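Local coordinates for protein hemoglobin subunit beta (Mustelus griseus, PDB 1GCV) that carries oxygen from the gills to the peripheral tissues, binding it at a heme iron within a tetramer of two alpha and two beta chains, at residues S12-G17 / Y106-C111; R30-Y35 / T46-S51. All coordinates share one frame; numbering follows the deposited sequence.

Contact 1. Residues S12-G17 / Y106-C111; sequences SKTFQG and YLRKDC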
loop_
_atom_site.group_PDB
_atom_site.type_symbol
_atom_site.label_atom_id
_atom_site.label_comp_id
_atom_site.label_asym_id
_atom_site.label_seq_id
_atom_site.Cartn_x
_atom_site.Cartn_y
_atom_site.Cartn_z
ATOM N N SER B 12 22.789 -16.243 -4.669
ATOM C CA SER B 12 23.453 -17.062 -5.675
ATOM C C SER B 12 23.494 -18.535 -5.286
ATOM O O SER B 12 23.272 -19.407 -6.125
ATOM C CB SER B 12 24.875 -16.556 -5.912
ATOM O OG SER B 12 25.784 -17.210 -5.048
ATOM N N LYS B 13 23.778 -18.814 -4.017
ATOM C CA LYS B 13 23.838 -20.191 -3.549
ATOM C C LYS B 13 22.484 -20.893 -3.625
ATOM O O LYS B 13 22.407 -22.051 -4.030
ATOM C CB LYS B 13 24.361 -20.242 -2.112
ATOM C CG LYS B 13 25.722 -20.915 -1.979
ATOM C CD LYS B 13 26.840 -20.038 -2.545
ATOM C CE LYS B 13 27.134 -20.361 -4.008
ATOM N NZ LYS B 13 27.744 -19.209 -4.739
ATOM N N THR B 14 21.419 -20.196 -3.235
ATOM C CA THR B 14 20.077 -20.779 -3.269
ATOM C C THR B 14 19.667 -21.131 -4.692
ATOM O O THR B 14 19.003 -22.140 -4.928
ATOM C CB THR B 14 19.022 -19.815 -2.686
ATOM O OG1 THR B 14 19.339 -19.537 -1.319
ATOM C CG2 THR B 14 17.624 -20.434 -2.755
ATOM N N PHE B 15 20.066 -20.299 -5.642
ATOM C CA PHE B 15 19.722 -20.541 -7.030
ATOM C C PHE B 15 20.506 -21.683 -7.652
ATOM O O PHE B 15 20.081 -22.261 -8.652
ATOM C CB PHE B 15 19.940 -19.276 -7.846
ATOM C CG PHE B 15 18.689 -18.520 -8.091
ATOM C CD1 PHE B 15 18.289 -17.526 -7.212
ATOM C CD2 PHE B 15 17.878 -18.839 -9.169
ATOM C CE1 PHE B 15 17.093 -16.864 -7.403
ATOM C CE2 PHE B 15 16.685 -18.185 -9.368
ATOM C CZ PHE B 15 16.288 -17.195 -8.484
ATOM N N GLN B 16 21.646 -22.008 -7.060
ATOM C CA GLN B 16 22.486 -23.075 -7.578
ATOM C C GLN B 16 22.273 -24.399 -6.840
ATOM O O GLN B 16 22.601 -25.460 -7.366
ATOM C CB GLN B 16 23.959 -22.649 -7.505
ATOM C CG GLN B 16 24.905 -23.694 -6.933
ATOM C CD GLN B 16 25.979 -23.094 -6.049
ATOM O OE1 GLN B 16 26.208 -23.558 -4.928
ATOM N NE2 GLN B 16 26.646 -22.056 -6.548
ATOM N N GLY B 17 21.708 -24.337 -5.636
ATOM C CA GLY B 17 21.493 -25.547 -4.852
ATOM C C GLY B 17 20.060 -25.905 -4.491
ATOM O O GLY B 17 19.816 -26.942 -3.869
ATOM N N TYR B 106 8.410 -22.150 3.569
ATOM C CA TYR B 106 7.851 -23.474 3.749
ATOM C C TYR B 106 8.881 -24.566 3.467
ATOM O O TYR B 106 8.845 -25.642 4.062
ATOM C CB TYR B 106 6.659 -23.659 2.824
ATOM C CG TYR B 106 5.923 -24.939 3.090
ATOM C CD1 TYR B 106 5.263 -25.143 4.299
ATOM C CD2 TYR B 106 5.891 -25.952 2.138
ATOM C CE1 TYR B 106 4.587 -26.317 4.553
ATOM C CE2 TYR B 106 5.218 -27.132 2.380
ATOM C CZ TYR B 106 4.567 -27.308 3.589
ATOM O OH TYR B 106 3.885 -28.479 3.828
ATOM N N LEU B 107 9.798 -24.278 2.552
ATOM C CA LEU B 107 10.834 -25.230 2.181
ATOM C C LEU B 107 11.985 -25.274 3.184
ATOM O O LEU B 107 12.425 -26.355 3.571
ATOM C CB LEU B 107 11.384 -24.901 0.785
ATOM C CG LEU B 107 12.498 -25.813 0.267
ATOM C CD1 LEU B 107 11.905 -27.149 -0.160
ATOM C CD2 LEU B 107 13.213 -25.144 -0.894
ATOM N N ARG B 108 12.468 -24.110 3.609
ATOM C CA ARG B 108 13.588 -24.058 4.547
ATOM C C ARG B 108 13.216 -24.086 6.030
ATOM O O ARG B 108 14.088 -24.231 6.886
ATOM C CB ARG B 108 14.449 -22.833 4.245
ATOM C CG ARG B 108 14.708 -22.653 2.766
ATOM C CD ARG B 108 16.180 -22.481 2.485
ATOM N NE ARG B 108 16.413 -21.376 1.563
ATOM C CZ ARG B 108 17.224 -20.353 1.811
ATOM N NH1 ARG B 108 17.891 -20.288 2.958
ATOM N NH2 ARG B 108 17.364 -19.394 0.909
ATOM N N LYS B 109 11.927 -23.952 6.327
ATOM C CA LYS B 109 11.433 -23.979 7.697
ATOM C C LYS B 109 12.218 -23.076 8.650
ATOM O O LYS B 109 12.488 -21.918 8.335
ATOM C CB LYS B 109 11.422 -25.419 8.209
ATOM C CG LYS B 109 10.057 -26.087 8.104
ATOM C CD LYS B 109 10.067 -27.260 7.138
ATOM C CE LYS B 109 8.694 -27.491 6.506
ATOM N NZ LYS B 109 7.648 -26.545 7.003
ATOM N N ASP B 110 12.586 -23.600 9.818
ATOM C CA ASP B 110 13.315 -22.804 10.805
ATOM C C ASP B 110 14.637 -22.229 10.304
ATOM O O ASP B 110 15.282 -21.453 11.003
ATOM C CB ASP B 110 13.547 -23.618 12.082
ATOM C CG ASP B 110 14.353 -24.874 11.839
ATOM O OD1 ASP B 110 14.143 -25.534 10.802
ATOM O OD2 ASP B 110 15.200 -25.205 12.696
ATOM N N CYS B 111 15.038 -22.594 9.093
ATOM C CA CYS B 111 16.278 -22.073 8.531
ATOM C C CYS B 111 16.017 -20.763 7.799
ATOM O O CYS B 111 16.956 -20.030 7.465
ATOM C CB CYS B 111 16.900 -23.086 7.577
ATOM S SG CYS B 111 17.994 -24.233 8.419
#
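Thr14 of helix 5-17 meets Arg108, from the last turn of helix 93-108, in a contact that rests on these two side chains alone. At Thr14 the hydroxyl does most of the touching: OG1 lies 3.0 Å from Arg108 NH2, yet the angle is too poor for a hydrogen bond, and OG1 sits obliquely to the guanidinium. The hydroxyl is instead hydrogen-bonded to the carbonyl oxygen of Glu10, one turn earlier in its own helix. Its first torsion (chi1 -61°) swings the methyl anti to the backbone N, where CG2 comes within 3.8 Å of the same NH2.

Arg108 must reach far, for the CA atoms of Thr14 and Arg108, the nearest pair across the two segments, are 10.7 Å apart. The guanidinium's strongest polar partner is Glu10, whose OE1 forms a salt bridge with NH2; Thr14 packs beside that ion pair. Trp120 of helix 114-132 touches both side chains. Such a link, a long arginine reaching from one helix end to an acid on another, here joins the first helix of the globin fold to its helix G.

Contact 2. Residues R30-Y35 / T46-S51; sequences RMFKVY and TDFRSS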
loop_
_atom_site.group_PDB
_atom_site.type_symbol
_atom_site.label_atom_id
_atom_site.label_comp_id
_atom_site.label_asym_id
_atom_site.label_seq_id
_atom_site.Cartn_x
_atom_site.Cartn_y
_atom_site.Cartn_z
ATOM N N ARG B 30 0.078 -21.002 -5.864
ATOM C CA ARG B 30 -0.342 -20.399 -4.606
ATOM C C ARG B 30 -0.963 -19.047 -4.924
ATOM O O ARG B 30 -2.022 -18.701 -4.409
ATOM C CB ARG B 30 0.866 -20.206 -3.683
ATOM C CG ARG B 30 0.526 -19.617 -2.326
ATOM C CD ARG B 30 1.736 -19.635 -1.404
ATOM N NE ARG B 30 2.185 -20.994 -1.122
ATOM C CZ ARG B 30 1.720 -21.745 -0.131
ATOM N NH1 ARG B 30 0.787 -21.273 0.682
ATOM N NH2 ARG B 30 2.184 -22.975 0.042
ATOM N N MET B 31 -0.297 -18.294 -5.795
ATOM C CA MET B 31 -0.756 -16.970 -6.193
ATOM C C MET B 31 -2.140 -16.979 -6.838
ATOM O O MET B 31 -2.964 -16.107 -6.553
ATOM C CB MET B 31 0.249 -16.328 -7.152
ATOM C CG MET B 31 -0.104 -14.903 -7.544
ATOM S SD MET B 31 0.994 -14.222 -8.794
ATOM C CE MET B 31 0.497 -15.160 -10.216
ATOM N N PHE B 32 -2.393 -17.957 -7.707
ATOM C CA PHE B 32 -3.681 -18.071 -8.391
ATOM C C PHE B 32 -4.818 -18.374 -7.426
ATOM O O PHE B 32 -5.972 -18.073 -7.711
ATOM C CB PHE B 32 -3.628 -19.168 -9.464
ATOM C CG PHE B 32 -2.690 -18.864 -10.602
ATOM C CD1 PHE B 32 -2.504 -17.558 -11.045
ATOM C CD2 PHE B 32 -1.975 -19.887 -11.222
ATOM C CE1 PHE B 32 -1.623 -17.270 -12.081
ATOM C CE2 PHE B 32 -1.091 -19.610 -12.259
ATOM C CZ PHE B 32 -0.914 -18.297 -12.689
ATOM N N LYS B 33 -4.492 -18.972 -6.287
ATOM C CA LYS B 33 -5.500 -19.306 -5.293
ATOM C C LYS B 33 -5.734 -18.200 -4.251
ATOM O O LYS B 33 -6.875 -17.889 -3.921
ATOM C CB LYS B 33 -5.113 -20.608 -4.587
ATOM C CG LYS B 33 -6.092 -21.047 -3.510
ATOM C CD LYS B 33 -7.436 -21.463 -4.096
ATOM C CE LYS B 33 -7.274 -22.534 -5.170
ATOM N NZ LYS B 33 -7.608 -23.903 -4.671
ATOM N N VAL B 34 -4.659 -17.602 -3.739
ATOM C CA VAL B 34 -4.783 -16.552 -2.725
ATOM C C VAL B 34 -5.166 -15.199 -3.322
ATOM O O VAL B 34 -5.889 -14.424 -2.694
ATOM C CB VAL B 34 -3.463 -16.394 -1.902
ATOM C CG1 VAL B 34 -3.669 -15.403 -0.762
ATOM C CG2 VAL B 34 -3.028 -17.745 -1.339
ATOM N N TYR B 35 -4.677 -14.922 -4.530
ATOM C CA TYR B 35 -4.966 -13.670 -5.239
ATOM C C TYR B 35 -5.535 -14.051 -6.610
ATOM O O TYR B 35 -4.879 -13.865 -7.636
ATOM C CB TYR B 35 -3.678 -12.845 -5.421
ATOM C CG TYR B 35 -2.870 -12.675 -4.153
ATOM C CD1 TYR B 35 -3.373 -11.945 -3.077
ATOM C CD2 TYR B 35 -1.619 -13.281 -4.010
ATOM C CE1 TYR B 35 -2.653 -11.828 -1.883
ATOM C CE2 TYR B 35 -0.892 -13.171 -2.824
ATOM C CZ TYR B 35 -1.417 -12.445 -1.763
ATOM O OH TYR B 35 -0.717 -12.345 -0.581
ATOM N N THR B 46 -4.918 -20.935 -23.427
ATOM C CA THR B 46 -5.423 -22.285 -23.210
ATOM C C THR B 46 -4.352 -23.314 -22.845
ATOM O O THR B 46 -4.601 -24.208 -22.034
ATOM C CB THR B 46 -6.183 -22.788 -24.456
ATOM O OG1 THR B 46 -6.983 -21.725 -24.987
ATOM C CG2 THR B 46 -7.081 -23.957 -24.097
ATOM N N ASP B 47 -3.165 -23.189 -23.433
ATOM C CA ASP B 47 -2.084 -24.136 -23.170
ATOM C C ASP B 47 -1.071 -23.688 -22.118
ATOM O O ASP B 47 0.023 -24.248 -22.024
ATOM C CB ASP B 47 -1.352 -24.462 -24.470
ATOM C CG ASP B 47 -0.686 -23.249 -25.081
ATOM O OD1 ASP B 47 -1.105 -22.110 -24.774
ATOM O OD2 ASP B 47 0.258 -23.440 -25.873
ATOM N N PHE B 48 -1.432 -22.682 -21.326
ATOM C CA PHE B 48 -0.546 -22.201 -20.277
ATOM C C PHE B 48 -0.318 -23.318 -19.260
ATOM O O PHE B 48 -1.226 -24.090 -18.953
ATOM C CB PHE B 48 -1.157 -20.985 -19.575
ATOM C CG PHE B 48 -0.524 -20.670 -18.253
ATOM C CD1 PHE B 48 -1.018 -21.228 -17.079
ATOM C CD2 PHE B 48 0.576 -19.826 -18.179
ATOM C CE1 PHE B 48 -0.424 -20.949 -15.844
ATOM C CE2 PHE B 48 1.177 -19.542 -16.948
ATOM C CZ PHE B 48 0.673 -20.107 -15.780
ATOM N N ARG B 49 0.904 -23.401 -18.748
ATOM C CA ARG B 49 1.270 -24.407 -17.757
ATOM C C ARG B 49 2.128 -23.723 -16.694
ATOM O O ARG B 49 3.091 -23.031 -17.031
ATOM C CB ARG B 49 2.073 -25.534 -18.421
ATOM C CG ARG B 49 1.555 -26.937 -18.147
ATOM C CD ARG B 49 1.807 -27.361 -16.697
ATOM N NE ARG B 49 0.586 -27.821 -16.031
ATOM C CZ ARG B 49 0.265 -27.543 -14.771
ATOM N NH1 ARG B 49 1.072 -26.801 -14.019
ATOM N NH2 ARG B 49 -0.869 -28.008 -14.262
ATOM N N SER B 50 1.780 -23.905 -15.420
ATOM C CA SER B 50 2.542 -23.301 -14.322
ATOM C C SER B 50 4.007 -23.735 -14.360
ATOM O O SER B 50 4.912 -22.934 -14.119
ATOM C CB SER B 50 1.944 -23.707 -12.973
ATOM O OG SER B 50 0.690 -23.093 -12.775
ATOM N N SER B 51 4.224 -25.013 -14.659
ATOM C CA SER B 51 5.560 -25.601 -14.733
ATOM C C SER B 51 6.463 -24.935 -15.763
ATOM O O SER B 51 7.628 -24.644 -15.489
ATOM C CB SER B 51 5.457 -27.087 -15.070
ATOM O OG SER B 51 5.139 -27.843 -13.923
#
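The rings of Phe32 and Phe48 approach from opposite directions and meet obliquely, with centroids 6.0 Å apart and planes at 74°. Contact is made by the outer carbons of each: Phe32 CE2 lies 3.9 Å from Phe48 CE1, and the two CZ atoms of Phe32 and Phe48 are also 3.9 Å apart. At the edge of the Phe32 ring, in its plane, sits the hydroxyl of Ser50, its OG 3.9 Å from Phe32 CE2. That hydroxyl has its polar partner elsewhere, in a hydrogen bond with Asp29.

Phe48 reaches across from the loop because its CG stands anti to the backbone N (chi1 163°), whereas Phe32 projects from the last turns of helix 20-34. Phe42 meets both rings, making a cluster of three phenylalanines. With Phe32 cut back to an alanine, a gap is likely to open beside Phe42, and the Phe48 ring would probably lose its partner on the helix and be freer to turn.

Arg49 holds the N-cap position of helix 50-66, which starts at Ser50. The cluster thus packs the end of helix 20-34 against the segment leading into the helix that carries the distal His53, an aromatic cluster between helix B and the CD region of the globin fold, beside the heme pocket on the distal side.

Overall arrangement
The two contacts illustrate how a globin ties together parts far apart and close together in sequence. Contact 1 joins segments 89 residues apart, contact 2 segments only 11 apart, and the second is nested within the chain loop closed by the first. Their centres lie about 23 Å apart and their nearest atoms about 5 Å, without touching; helices 5-17 and 20-34, which follow each other in the chain, lend one segment to each. Only contact 2 borders the heme: the Phe48 side chain is about 5 Å from the heme and about 4 Å from that of distal His53, but about 11 Å from that of proximal His82. Contact 1 lies away from these sites.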